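Side-chain contacts in putative oxidoreductase (Jannaschia sp., PDB 3C24), which is probably a dinucleotide-dependent oxidoreductase, with a Rossmann-type nucleotide-binding domain followed by a largely helical C-terminal region: residues 26-31 against 49-54; 98-103 against 171-176. All coordinates share one frame; numbering follows the deposited sequence.

Contact 1 of 2, residues 26-31 against 49-54; sequences RITRKI and DRLQGM
Over one face of the Arg-29 guanidinium, close to its centre, lies the terminal methyl of selenomethionine Met-54, its CE 3.7 Å above the plane. At the edge of the same group, in its plane, sits a water that accepts a hydrogen bond from Arg-29 NH2 (3.1 Å) and donates one to the backbone O of Met-54 (2.7 Å). Met-54 thus meets the arginine twice, by its methyl on the flat face and, through the water, by its carbonyl. The methyl also approaches the root of the arginine, 3.6 Å from Arg-29 CB to Met-54 CE, since the arginine chain, extended through its first two torsions, bends at chi3 (-95°) and brings the guanidinium back over CE. CB and CG of Met-54 pass beside Arg-29 NH2. The arginine is exposed and also touches a crystal neighbour, which may share in fixing its pose.

Deeper between the helices, Thr-28 CG2 meets Leu-51 CD2 at 4.0 Å, the two side chains crossing at about a right angle. With CG2 anti to the backbone N, the threonine offers its methyl to the leucine, while OG1 turns to the carbonyl O of Gly-24, its strongest partner, with that of Ala-19 as an alternative. Both residues rest on Ala-40, so this apolar pair joins helices 22-33 and 45-53 over strand 37-41.

No hydrogen bond passes directly between the segments: methyl meets methyl at Thr-28 and Leu-51, the Met-54 methyl lies against the flat face of a cationic group, and the polar link goes by way of water.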
loop_
_atom_site.group_PDB
_atom_site.type_symbol
_atom_site.label_atom_id
_atom_site.label_comp_id
_atom_site.label_asym_id
_atom_site.label_seq_id
_atom_site.Cartn_x
_atom_site.Cartn_y
_atom_site.Cartn_z
ATOM N N ARG A 26 -14.961 19.862 8.861
ATOM C CA ARG A 26 -13.788 20.156 8.022
ATOM C C ARG A 26 -14.179 20.888 6.751
ATOM O O ARG A 26 -13.554 21.860 6.363
ATOM C CB ARG A 26 -13.027 18.879 7.671
ATOM C CG ARG A 26 -12.245 18.265 8.843
ATOM C CD ARG A 26 -11.713 16.846 8.419
ATOM N N ILE A 27 -15.199 20.365 6.090
ATOM C CA ILE A 27 -15.675 20.956 4.831
ATOM C C ILE A 27 -16.338 22.323 5.040
ATOM O O ILE A 27 -16.222 23.230 4.212
ATOM C CB ILE A 27 -16.548 20.001 3.968
ATOM C CG1 ILE A 27 -17.845 19.606 4.642
ATOM C CG2 ILE A 27 -15.753 18.793 3.511
ATOM C CD1 ILE A 27 -18.594 18.507 3.827
ATOM N N THR A 28 -17.009 22.468 6.181
ATOM C CA THR A 28 -17.664 23.713 6.539
ATOM C C THR A 28 -16.613 24.796 6.752
ATOM O O THR A 28 -16.760 25.932 6.282
ATOM C CB THR A 28 -18.563 23.538 7.775
ATOM O OG1 THR A 28 -19.579 22.563 7.478
ATOM C CG2 THR A 28 -19.200 24.820 8.172
ATOM N N ARG A 29 -15.515 24.433 7.432
ATOM C CA ARG A 29 -14.412 25.390 7.635
ATOM C C ARG A 29 -13.857 25.830 6.266
ATOM O O ARG A 29 -13.620 27.007 6.028
ATOM C CB ARG A 29 -13.293 24.832 8.506
ATOM C CG ARG A 29 -12.006 25.661 8.460
ATOM C CD ARG A 29 -10.957 25.079 9.421
ATOM N NE ARG A 29 -11.030 25.769 10.680
ATOM C CZ ARG A 29 -10.753 25.243 11.868
ATOM N NH1 ARG A 29 -10.407 23.973 11.981
ATOM N NH2 ARG A 29 -10.863 25.997 12.953
ATOM N N LYS A 30 -13.702 24.875 5.363
ATOM C CA LYS A 30 -13.191 25.212 4.028
ATOM C C LYS A 30 -14.094 26.206 3.323
ATOM O O LYS A 30 -13.627 27.180 2.706
ATOM C CB LYS A 30 -13.035 23.963 3.141
ATOM C CG LYS A 30 -11.964 22.963 3.570
ATOM C CD LYS A 30 -10.592 23.419 3.211
ATOM C CE LYS A 30 -9.502 22.341 3.501
ATOM N NZ LYS A 30 -8.113 22.695 3.022
ATOM N N ILE A 31 -15.401 25.974 3.388
ATOM C CA ILE A 31 -16.355 26.890 2.744
ATOM C C ILE A 31 -16.349 28.236 3.448
ATOM O O ILE A 31 -16.313 29.300 2.793
ATOM C CB ILE A 31 -17.793 26.303 2.697
ATOM C CG1 ILE A 31 -17.805 25.088 1.766
ATOM C CG2 ILE A 31 -18.847 27.302 2.213
ATOM C CD1 ILE A 31 -17.348 25.337 0.272
ATOM N N ASP A 49 -21.803 23.260 19.024
ATOM C CA ASP A 49 -20.719 23.720 19.880
ATOM C C ASP A 49 -19.407 23.693 19.145
ATOM O O ASP A 49 -18.526 24.530 19.339
ATOM C CB ASP A 49 -20.579 22.830 21.102
ATOM C CG ASP A 49 -21.736 22.978 22.086
ATOM O OD1 ASP A 49 -22.591 23.871 21.941
ATOM O OD2 ASP A 49 -21.777 22.162 23.023
ATOM N N ARG A 50 -19.270 22.705 18.305
ATOM C CA ARG A 50 -18.027 22.521 17.553
ATOM C C ARG A 50 -17.840 23.708 16.601
ATOM O O ARG A 50 -16.768 24.298 16.540
ATOM C CB ARG A 50 -18.012 21.170 16.794
ATOM C CG ARG A 50 -16.740 20.921 15.971
ATOM C CD ARG A 50 -16.686 19.536 15.298
ATOM N NE ARG A 50 -16.478 18.476 16.278
ATOM C CZ ARG A 50 -17.389 17.583 16.668
ATOM N NH1 ARG A 50 -18.606 17.546 16.129
ATOM N NH2 ARG A 50 -17.050 16.690 17.596
ATOM N N LEU A 51 -18.908 24.057 15.899
ATOM C CA LEU A 51 -18.866 25.148 14.936
ATOM C C LEU A 51 -18.578 26.442 15.683
ATOM O O LEU A 51 -17.759 27.268 15.278
ATOM C CB LEU A 51 -20.188 25.255 14.169
ATOM C CG LEU A 51 -20.402 24.101 13.206
ATOM C CD1 LEU A 51 -21.790 24.121 12.591
ATOM C CD2 LEU A 51 -19.315 24.151 12.115
ATOM N N GLN A 52 -19.278 26.633 16.779
ATOM C CA GLN A 52 -19.048 27.853 17.554
ATOM C C GLN A 52 -17.579 27.987 17.928
ATOM O O GLN A 52 -17.012 29.072 17.888
ATOM C CB GLN A 52 -19.913 27.895 18.805
ATOM C CG GLN A 52 -21.339 28.298 18.504
ATOM N N GLY A 53 -16.966 26.864 18.262
ATOM C CA GLY A 53 -15.571 26.839 18.713
ATOM C C GLY A 53 -14.618 27.196 17.586
ATOM O O GLY A 53 -13.470 27.584 17.810
HETATM N N MSE A 54 -15.111 27.058 16.371
HETATM C CA MSE A 54 -14.316 27.338 15.176
HETATM C C MSE A 54 -14.629 28.736 14.644
HETATM O O MSE A 54 -14.078 29.172 13.637
HETATM C CB MSE A 54 -14.586 26.285 14.119
HETATM C CG MSE A 54 -14.203 24.929 14.558
HETATM SE SE MSE A 54 -15.104 23.625 13.383
HETATM C CE MSE A 54 -14.244 23.942 11.900
HETATM O O HOH W 1 -12.313 28.460 11.784
#

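Contact 2 of 2, residues 98-103 against 171-176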
loop_
_atom_site.group_PDB
_atom_site.type_symbol
_atom_site.label_atom_id
_atom_site.label_comp_id
_atom_site.label_asym_id
_atom_site.label_seq_id
_atom_site.Cartn_x
_atom_site.Cartn_y
_atom_site.Cartn_z
ATOM N N LEU A 98 -25.752 18.209 -3.576
ATOM C CA LEU A 98 -24.430 17.640 -3.693
ATOM C C LEU A 98 -24.215 16.513 -2.689
ATOM O O LEU A 98 -24.308 16.685 -1.474
ATOM C CB LEU A 98 -23.412 18.770 -3.564
ATOM C CG LEU A 98 -22.064 18.651 -4.276
ATOM C CD1 LEU A 98 -21.278 19.989 -4.214
ATOM C CD2 LEU A 98 -21.288 17.494 -3.713
ATOM N N ILE A 99 -24.004 15.348 -3.278
ATOM C CA ILE A 99 -23.800 14.086 -2.538
ATOM C C ILE A 99 -22.323 13.721 -2.589
ATOM O O ILE A 99 -21.656 13.858 -3.608
ATOM C CB ILE A 99 -24.698 12.907 -3.044
ATOM C CG1 ILE A 99 -26.124 13.337 -3.429
ATOM C CG2 ILE A 99 -24.780 11.826 -1.992
ATOM C CD1 ILE A 99 -26.341 13.604 -4.945
ATOM N N LEU A 100 -21.825 13.255 -1.455
ATOM C CA LEU A 100 -20.400 13.013 -1.283
ATOM C C LEU A 100 -19.978 11.560 -1.465
ATOM O O LEU A 100 -18.862 11.174 -1.068
ATOM C CB LEU A 100 -19.989 13.509 0.119
ATOM C CG LEU A 100 -20.343 14.970 0.470
ATOM C CD1 LEU A 100 -19.790 15.442 1.857
ATOM C CD2 LEU A 100 -19.880 15.894 -0.654
ATOM N N ASP A 101 -20.883 10.749 -1.987
ATOM C CA ASP A 101 -20.662 9.332 -2.192
ATOM C C ASP A 101 -21.685 8.818 -3.184
ATOM O O ASP A 101 -22.850 9.198 -3.145
ATOM C CB ASP A 101 -20.779 8.586 -0.859
ATOM C CG ASP A 101 -20.248 7.156 -0.939
ATOM O OD1 ASP A 101 -20.817 6.288 -1.650
ATOM O OD2 ASP A 101 -19.253 6.878 -0.254
ATOM N N ALA A 102 -21.228 7.988 -4.108
ATOM C CA ALA A 102 -22.109 7.434 -5.129
ATOM C C ALA A 102 -23.065 6.348 -4.655
ATOM O O ALA A 102 -23.897 5.915 -5.438
ATOM C CB ALA A 102 -21.287 6.845 -6.322
ATOM N N ALA A 103 -22.901 5.863 -3.420
ATOM C CA ALA A 103 -23.714 4.739 -2.967
ATOM C C ALA A 103 -25.231 4.940 -3.075
ATOM O O ALA A 103 -25.912 4.189 -3.765
ATOM C CB ALA A 103 -23.302 4.321 -1.498
ATOM N N THR A 171 -13.125 23.249 -3.435
ATOM C CA THR A 171 -13.018 24.142 -2.277
ATOM C C THR A 171 -13.081 23.300 -1.002
ATOM O O THR A 171 -12.264 23.466 -0.093
ATOM C CB THR A 171 -14.155 25.160 -2.232
ATOM O OG1 THR A 171 -14.218 25.837 -3.482
ATOM C CG2 THR A 171 -14.003 26.121 -1.023
HETATM N N MSE A 172 -14.030 22.357 -0.946
HETATM C CA MSE A 172 -14.198 21.526 0.253
HETATM C C MSE A 172 -13.033 20.607 0.563
HETATM O O MSE A 172 -12.738 20.322 1.758
HETATM C CB MSE A 172 -15.492 20.703 0.173
HETATM C CG MSE A 172 -16.700 21.552 0.147
HETATM SE SE MSE A 172 -18.312 20.390 0.226
HETATM C CE MSE A 172 -18.069 19.388 -1.326
ATOM N N TRP A 173 -12.354 20.190 -0.495
ATOM C CA TRP A 173 -11.322 19.163 -0.389
ATOM C C TRP A 173 -9.943 19.622 -0.791
ATOM O O TRP A 173 -9.056 18.801 -1.061
ATOM C CB TRP A 173 -11.724 17.928 -1.217
ATOM C CG TRP A 173 -12.957 17.243 -0.676
ATOM C CD1 TRP A 173 -13.249 17.053 0.606
ATOM C CD2 TRP A 173 -13.998 16.593 -1.436
ATOM N NE1 TRP A 173 -14.430 16.366 0.734
ATOM C CE2 TRP A 173 -14.910 16.070 -0.507
ATOM C CE3 TRP A 173 -14.253 16.423 -2.804
ATOM C CZ2 TRP A 173 -16.058 15.387 -0.887
ATOM C CZ3 TRP A 173 -15.405 15.723 -3.191
ATOM C CH2 TRP A 173 -16.294 15.224 -2.221
ATOM N N SER A 174 -9.768 20.949 -0.801
ATOM C CA SER A 174 -8.473 21.575 -1.157
ATOM C C SER A 174 -7.376 21.101 -0.211
ATOM O O SER A 174 -7.627 20.929 0.955
ATOM C CB SER A 174 -8.526 23.103 -1.136
ATOM O OG SER A 174 -8.741 23.564 0.171
ATOM N N PRO A 175 -6.138 20.991 -0.708
ATOM C CA PRO A 175 -5.762 21.326 -2.078
ATOM C C PRO A 175 -5.966 20.189 -3.037
ATOM O O PRO A 175 -5.598 19.053 -2.760
ATOM C CB PRO A 175 -4.268 21.701 -1.944
ATOM C CG PRO A 175 -3.809 20.950 -0.771
ATOM C CD PRO A 175 -4.959 20.924 0.183
ATOM N N VAL A 176 -6.597 20.492 -4.164
ATOM C CA VAL A 176 -6.897 19.492 -5.201
ATOM C C VAL A 176 -6.064 19.763 -6.421
ATOM O O VAL A 176 -6.025 20.886 -6.949
ATOM C CB VAL A 176 -8.424 19.534 -5.582
ATOM C CG1 VAL A 176 -8.760 18.595 -6.777
ATOM C CG2 VAL A 176 -9.296 19.237 -4.376
#
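The end of strand 96-99, in the parallel part of the Rossmann-type sheet, and the turn that leaves helix 160-172 meet here through a small apolar cluster centred on Leu-100. One methyl of that leucine does most of the work: Leu-100 CD2 lies 3.9 Å from Trp-173 CZ2 and almost as near to CH2, reaching the benzo end of the indole on an oblique line. The same methyl is 4.0 Å from CE of selenomethionine Met-172, so CD2 sits against two consecutive residues of the other segment. Met-172 is extended to its selenium and then bends at chi3 (-60°), which turns CE toward the strand; there it also faces Leu-98 CD1 at a looser 4.4 Å. Within its own segment Met-172 places CB 4.3 Å above the indole plane, offset toward the rim, and Trp-173 is the first residue after the helix to leave helical backbone angles.

Beyond the leucine the chain turns toward helix 103-107. Asp-101 OD1 accepts from Ala-103 N at 2.8 Å with its anti lone pair, a capping bond, while Ala-102 N is hydrogen-bonded to Glu-191; the carboxylates of Glu-191 and Asp-77 both lie close to that of Asp-101. The Trp-173 side chain comes within about 5 Å of a bound sulfate, probably taken up from the crystallisation liquor.

Helix 22-33 adds Ile-27 to the cluster, touching Leu-100, Met-172 and Trp-173 alike. Val-72 of strand 70-73 packs on Leu-100 and Met-172, Phe-119 of strand 117-123 lies against Leu-98, and Pro-123 at the end of that strand touches Trp-173.

In the fold
Helix 22-33 is common ground for the two contacts. In contact 1 it pairs with helix 45-53 near the outermost strand 37-41, its centre about 19 Å from the centre of the chain; the centre of contact 2, where Ile-27 of the same helix joins the cluster, is about 6 Å from it, though both contacts are partly buried. Lys-30 ties them directly, its NZ probably hydrogen-bonded to the carbonyl O of Ser-174. Neither has a direct hydrogen bond between its segments, but contact 1 grades from a buried methyl pair to an exposed arginine with a water bridge, whereas contact 2 meets through hydrocarbon, selenomethionine and indole groups.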